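Local coordinates for protein beta-lactamase OXA-2 (Salmonella typhimurium, PDB 1K38) that hydrolyses beta-lactam antibiotics such as oxacillin, opening the lactam ring to a substituted beta-amino acid and so conferring antibiotic resistance, at residues T4-W10 with A34-P40; D63-V67 with F107-I111. Where two conformers were deposited one is given. Residues are numbered along the deposited sequence.

Contact 1 of 2, residues T4-W10 with A34-P40; sequences TLERSDW and AMLVFDP
L36 (chi1 m, chi2 t) lies between L5 and W10: its CB is 3.5 Å from W10 CH2, and its CD2 is 3.8 Å from L5 CD2 and 3.9 Å from R7 CG. The two backbones run parallel, with L5 opposite L36 (CA to CA 5.0 Å) and E6 opposite V37 (CA to CA 4.9 Å). Three hydrogen bonds set this register: L5 N to M35 O at 2.8 Å, V37 N to L5 O at 3.0 Å and R7 N to V37 O at 2.8 Å. Residues 5-6 thus form an outermost strand of the mixed sheet of the penicillin-recognising transpeptidase fold, added to strand 36-38, whose L36 and F38 pair with V25 and I23 of strand 21-27. L5 and L36 share one face; E6 and V37 share the other. After R7 the chain turns into a 3-10 segment, W10 N bonding R7 O at 2.9 Å, and R7 NE and NH2 reach D9 OD1 and OD2 at 2.9 and 2.8 Å in a salt bridge. The edge of the F38 ring meets R7 O, 3.5 Å from F38 CD1. E6 OE2 and D39 N each lie 2.7 Å from one water, while D39 N-caps the following helix.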
loop_
_atom_site.group_PDB
_atom_site.type_symbol
_atom_site.label_atom_id
_atom_site.label_comp_id
_atom_site.label_asym_id
_atom_site.label_seq_id
_atom_site.Cartn_x
_atom_site.Cartn_y
_atom_site.Cartn_z
ATOM N N THR A 4 -23.843 9.336 -16.960
ATOM C CA THR A 4 -22.770 10.269 -16.515
ATOM C C THR A 4 -23.347 11.660 -16.278
ATOM O O THR A 4 -24.418 11.995 -16.784
ATOM C CB THR A 4 -21.643 10.369 -17.567
ATOM O OG1 THR A 4 -22.099 11.117 -18.699
ATOM C CG2 THR A 4 -21.228 8.983 -18.026
ATOM N N LEU A 5 -22.633 12.468 -15.505
ATOM C CA LEU A 5 -23.089 13.817 -15.201
ATOM C C LEU A 5 -21.983 14.830 -15.466
ATOM O O LEU A 5 -20.865 14.678 -14.982
ATOM C CB LEU A 5 -23.518 13.903 -13.734
ATOM C CG LEU A 5 -23.966 15.276 -13.223
ATOM C CD1 LEU A 5 -25.272 15.679 -13.901
ATOM C CD2 LEU A 5 -24.147 15.223 -11.714
ATOM N N GLU A 6 -22.291 15.860 -16.246
ATOM C CA GLU A 6 -21.298 16.882 -16.518
ATOM C C GLU A 6 -21.254 17.845 -15.343
ATOM O O GLU A 6 -22.294 18.260 -14.834
ATOM C CB GLU A 6 -21.633 17.658 -17.797
ATOM C CG GLU A 6 -20.715 18.852 -18.015
ATOM C CD GLU A 6 -21.007 19.611 -19.291
ATOM O OE1 GLU A 6 -22.194 19.725 -19.662
ATOM O OE2 GLU A 6 -20.044 20.111 -19.911
ATOM N N ARG A 7 -20.047 18.180 -14.899
ATOM C CA ARG A 7 -19.869 19.119 -13.797
ATOM C C ARG A 7 -19.187 20.367 -14.349
ATOM O O ARG A 7 -18.008 20.614 -14.092
ATOM C CB ARG A 7 -19.014 18.495 -12.688
ATOM C CG ARG A 7 -19.712 17.385 -11.904
ATOM C CD ARG A 7 -20.994 17.896 -11.253
ATOM N NE ARG A 7 -20.746 18.973 -10.296
ATOM C CZ ARG A 7 -20.535 18.792 -8.995
ATOM N NH1 ARG A 7 -20.545 17.570 -8.480
ATOM N NH2 ARG A 7 -20.313 19.837 -8.209
ATOM N N SER A 8 -19.934 21.151 -15.120
ATOM C CA SER A 8 -19.381 22.358 -15.719
ATOM C C SER A 8 -18.926 23.341 -14.649
ATOM O O SER A 8 -18.075 24.193 -14.905
ATOM C CB SER A 8 -20.416 23.025 -16.631
ATOM O OG SER A 8 -21.574 23.390 -15.903
ATOM N N ASP A 9 -19.488 23.212 -13.452
ATOM C CA ASP A 9 -19.133 24.094 -12.349
ATOM C C ASP A 9 -17.694 23.854 -11.899
ATOM O O ASP A 9 -17.102 24.697 -11.222
ATOM C CB ASP A 9 -20.097 23.895 -11.175
ATOM C CG ASP A 9 -20.136 22.466 -10.685
ATOM O OD1 ASP A 9 -20.468 21.564 -11.485
ATOM O OD2 ASP A 9 -19.842 22.241 -9.493
ATOM N N TRP A 10 -17.133 22.708 -12.277
ATOM C CA TRP A 10 -15.756 22.398 -11.915
ATOM C C TRP A 10 -14.770 23.267 -12.680
ATOM O O TRP A 10 -13.565 23.198 -12.456
ATOM C CB TRP A 10 -15.451 20.919 -12.159
ATOM C CG TRP A 10 -15.973 20.030 -11.068
ATOM C CD1 TRP A 10 -16.614 20.422 -9.926
ATOM C CD2 TRP A 10 -15.891 18.599 -11.008
ATOM N NE1 TRP A 10 -16.934 19.327 -9.159
ATOM C CE2 TRP A 10 -16.502 18.195 -9.799
ATOM C CE3 TRP A 10 -15.359 17.619 -11.859
ATOM C CZ2 TRP A 10 -16.595 16.850 -9.418
ATOM C CZ3 TRP A 10 -15.453 16.284 -11.481
ATOM C CH2 TRP A 10 -16.068 15.913 -10.266
ATOM N N ALA A 34 -23.444 8.013 -11.273
ATOM C CA ALA A 34 -22.966 8.491 -12.559
ATOM C C ALA A 34 -21.540 9.009 -12.430
ATOM O O ALA A 34 -21.145 9.534 -11.388
ATOM C CB ALA A 34 -23.880 9.598 -13.075
ATOM N N MET A 35 -20.769 8.849 -13.495
ATOM C CA MET A 35 -19.398 9.325 -13.511
ATOM C C MET A 35 -19.496 10.839 -13.667
ATOM O O MET A 35 -20.361 11.331 -14.395
ATOM C CB MET A 35 -18.658 8.705 -14.695
ATOM C CG MET A 35 -17.273 8.179 -14.363
ATOM S SD MET A 35 -16.700 6.980 -15.584
ATOM C CE MET A 35 -16.816 7.962 -17.085
ATOM N N LEU A 36 -18.639 11.572 -12.965
ATOM C CA LEU A 36 -18.637 13.030 -13.039
ATOM C C LEU A 36 -17.549 13.419 -14.029
ATOM O O LEU A 36 -16.442 12.883 -13.985
ATOM C CB LEU A 36 -18.342 13.631 -11.667
ATOM C CG LEU A 36 -19.322 13.270 -10.547
ATOM C CD1 LEU A 36 -18.878 13.946 -9.259
ATOM C CD2 LEU A 36 -20.732 13.708 -10.923
ATOM N N VAL A 37 -17.855 14.356 -14.919
ATOM C CA VAL A 37 -16.883 14.765 -15.921
ATOM C C VAL A 37 -16.896 16.256 -16.231
ATOM O O VAL A 37 -17.954 16.883 -16.287
ATOM C CB VAL A 37 -17.122 13.999 -17.248
ATOM C CG1 VAL A 37 -18.519 14.303 -17.780
ATOM C CG2 VAL A 37 -16.066 14.381 -18.280
ATOM N N PHE A 38 -15.706 16.822 -16.414
ATOM C CA PHE A 38 -15.583 18.227 -16.782
ATOM C C PHE A 38 -14.982 18.109 -18.173
ATOM O O PHE A 38 -13.952 17.453 -18.353
ATOM C CB PHE A 38 -14.626 19.018 -15.895
ATOM C CG PHE A 38 -14.379 20.411 -16.404
ATOM C CD1 PHE A 38 -15.384 21.376 -16.347
ATOM C CD2 PHE A 38 -13.180 20.732 -17.035
ATOM C CE1 PHE A 38 -15.202 22.636 -16.917
ATOM C CE2 PHE A 38 -12.987 21.989 -17.609
ATOM C CZ PHE A 38 -14.003 22.943 -17.552
ATOM N N ASP A 39 -15.637 18.745 -19.142
ATOM C CA ASP A 39 -15.260 18.713 -20.553
ATOM C C ASP A 39 -15.366 17.278 -21.063
ATOM O O ASP A 39 -14.360 16.604 -21.301
ATOM C CB ASP A 39 -13.842 19.238 -20.791
ATOM C CG ASP A 39 -13.588 19.567 -22.256
ATOM O OD1 ASP A 39 -14.275 18.994 -23.132
ATOM O OD2 ASP A 39 -12.702 20.397 -22.535
ATOM N N PRO A 40 -16.602 16.790 -21.233
ATOM C CA PRO A 40 -16.856 15.429 -21.714
ATOM C C PRO A 40 -16.187 15.093 -23.040
ATOM O O PRO A 40 -15.688 13.985 -23.221
ATOM C CB PRO A 40 -18.386 15.359 -21.780
ATOM C CG PRO A 40 -18.801 16.786 -21.925
ATOM C CD PRO A 40 -17.865 17.507 -20.997
HETATM O O HOH W 1 -17.624 20.529 -18.786
#

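Contact 2 of 2, residues D63-V67 with F107-I111; sequences DAGAV and FAKEI
F107 opens the second segment, helical throughout (I111 N to F107 O 2.8 Å), and packs against the loop that follows helix 56-64; F107 CA is 5.6 Å from A66 CA. With chi1 m, the ring reaches both A66, where CB is 3.9 Å from F107 CD1, and V67, where CB is 3.8 Å from F107 CZ. Y104 and F74 meet the same ring edge-to-face, and its side chain is about 11 Å from that of K189, a substrate-binding residue by similarity. One turn on, E110 (chi1 t, chi2 t) stretches along A66, with A66 CB 3.8 Å from E110 CD and A66 CA 3.5 Å from E110 OE1. I111 (chi1 m, chi2 t) then brings CG1 to 4.1 Å from A64 CB. The opposing helix ends in a Schellman motif: G65, at phi 80° and psi 17°, is the C-prime residue, with A66 N bonded to A61 O and G65 N to L62 O, after which A66 CB points toward helix 101-111. No hydrogen bond crosses the 283 Å² interface, so the contact rests on van der Waals packing of small alanines against F107 and I111, with the E110 carboxylate at its exposed margin.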
loop_
_atom_site.group_PDB
_atom_site.type_symbol
_atom_site.label_atom_id
_atom_site.label_comp_id
_atom_site.label_asym_id
_atom_site.label_seq_id
_atom_site.Cartn_x
_atom_site.Cartn_y
_atom_site.Cartn_z
ATOM N N ASP A 63 5.326 -9.794 -15.841
ATOM C CA ASP A 63 4.819 -10.967 -16.540
ATOM C C ASP A 63 5.865 -11.568 -17.471
ATOM O O ASP A 63 5.972 -12.787 -17.583
ATOM C CB ASP A 63 3.562 -10.607 -17.338
ATOM C CG ASP A 63 2.870 -11.827 -17.912
ATOM O OD1 ASP A 63 3.213 -12.236 -19.042
ATOM O OD2 ASP A 63 1.991 -12.385 -17.223
ATOM N N ALA A 64 6.645 -10.709 -18.120
ATOM C CA ALA A 64 7.679 -11.157 -19.054
ATOM C C ALA A 64 8.978 -11.546 -18.356
ATOM O O ALA A 64 9.888 -12.093 -18.984
ATOM C CB ALA A 64 7.955 -10.067 -20.081
ATOM N N GLY A 65 9.064 -11.262 -17.062
ATOM C CA GLY A 65 10.264 -11.594 -16.318
ATOM C C GLY A 65 11.385 -10.592 -16.518
ATOM O O GLY A 65 12.544 -10.895 -16.232
ATOM N N ALA A 66 11.047 -9.403 -17.017
ATOM C CA ALA A 66 12.038 -8.351 -17.230
ATOM C C ALA A 66 12.474 -7.817 -15.872
ATOM O O ALA A 66 13.560 -7.264 -15.730
ATOM C CB ALA A 66 11.450 -7.227 -18.081
ATOM N N VAL A 67 11.600 -7.976 -14.881
ATOM C CA VAL A 67 11.890 -7.569 -13.514
ATOM C C VAL A 67 11.291 -8.649 -12.617
ATOM O O VAL A 67 10.163 -9.095 -12.833
ATOM C CB VAL A 67 11.291 -6.176 -13.175
ATOM C CG1 VAL A 67 9.790 -6.152 -13.446
ATOM C CG2 VAL A 67 11.586 -5.830 -11.723
ATOM N N PHE A 107 13.022 -2.449 -19.874
ATOM C CA PHE A 107 11.958 -3.445 -19.924
ATOM C C PHE A 107 11.418 -3.564 -21.344
ATOM O O PHE A 107 11.207 -4.665 -21.848
ATOM C CB PHE A 107 10.789 -3.068 -19.005
ATOM C CG PHE A 107 11.147 -2.964 -17.547
ATOM C CD1 PHE A 107 12.262 -3.612 -17.027
ATOM C CD2 PHE A 107 10.328 -2.244 -16.682
ATOM C CE1 PHE A 107 12.557 -3.547 -15.666
ATOM C CE2 PHE A 107 10.611 -2.172 -15.319
ATOM C CZ PHE A 107 11.727 -2.824 -14.809
ATOM N N ALA A 108 11.182 -2.419 -21.977
ATOM C CA ALA A 108 10.652 -2.393 -23.334
ATOM C C ALA A 108 11.545 -3.160 -24.305
ATOM O O ALA A 108 11.056 -3.906 -25.153
ATOM C CB ALA A 108 10.483 -0.948 -23.799
ATOM N N LYS A 109 12.854 -2.975 -24.170
ATOM C CA LYS A 109 13.811 -3.653 -25.037
ATOM C C LYS A 109 13.724 -5.165 -24.850
ATOM O O LYS A 109 13.709 -5.920 -25.824
ATOM C CB LYS A 109 15.229 -3.168 -24.734
ATOM C CG LYS A 109 16.300 -3.769 -25.629
ATOM C CD LYS A 109 17.677 -3.238 -25.266
ATOM C CE LYS A 109 18.755 -3.853 -26.148
ATOM N NZ LYS A 109 18.534 -3.546 -27.591
ATOM N N GLU A 110 13.649 -5.608 -23.599
ATOM C CA GLU A 110 13.563 -7.036 -23.310
ATOM C C GLU A 110 12.222 -7.637 -23.722
ATOM O O GLU A 110 12.160 -8.774 -24.191
ATOM C CB GLU A 110 13.815 -7.296 -21.822
ATOM C CG GLU A 110 13.563 -8.735 -21.400
ATOM C CD GLU A 110 14.179 -9.066 -20.055
ATOM O OE1 GLU A 110 13.886 -10.156 -19.520
ATOM O OE2 GLU A 110 14.964 -8.243 -19.538
ATOM N N ILE A 111 11.148 -6.876 -23.547
ATOM C CA ILE A 111 9.821 -7.352 -23.908
ATOM C C ILE A 111 9.679 -7.484 -25.423
ATOM O O ILE A 111 9.164 -8.486 -25.921
ATOM C CB ILE A 111 8.733 -6.398 -23.360
ATOM C CG1 ILE A 111 8.749 -6.441 -21.828
ATOM C CG2 ILE A 111 7.364 -6.794 -23.894
ATOM C CD1 ILE A 111 7.800 -5.464 -21.166
#

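From the N terminus, the chain lays down strand 5-6, passes through helix 11-16 and strand 21-27, and returns as strand 36-38 to close contact 1, a loop with 23 residues between its segments. Only then does the chain enter helix 56-64, at whose end contact 2 opens; 39 residues later, including helix 92-97 but no strand, helix 101-111 closes it. The two loops follow in series, neither nested nor crossed. Contact 1 forms one edge of the mixed sheet, whereas contact 2 joins the end of helix 56-64 and the loop after it to helix 101-111. Their centres are 38 Å apart, on opposite sides of the chain's centre, and their nearest atoms about 27 Å.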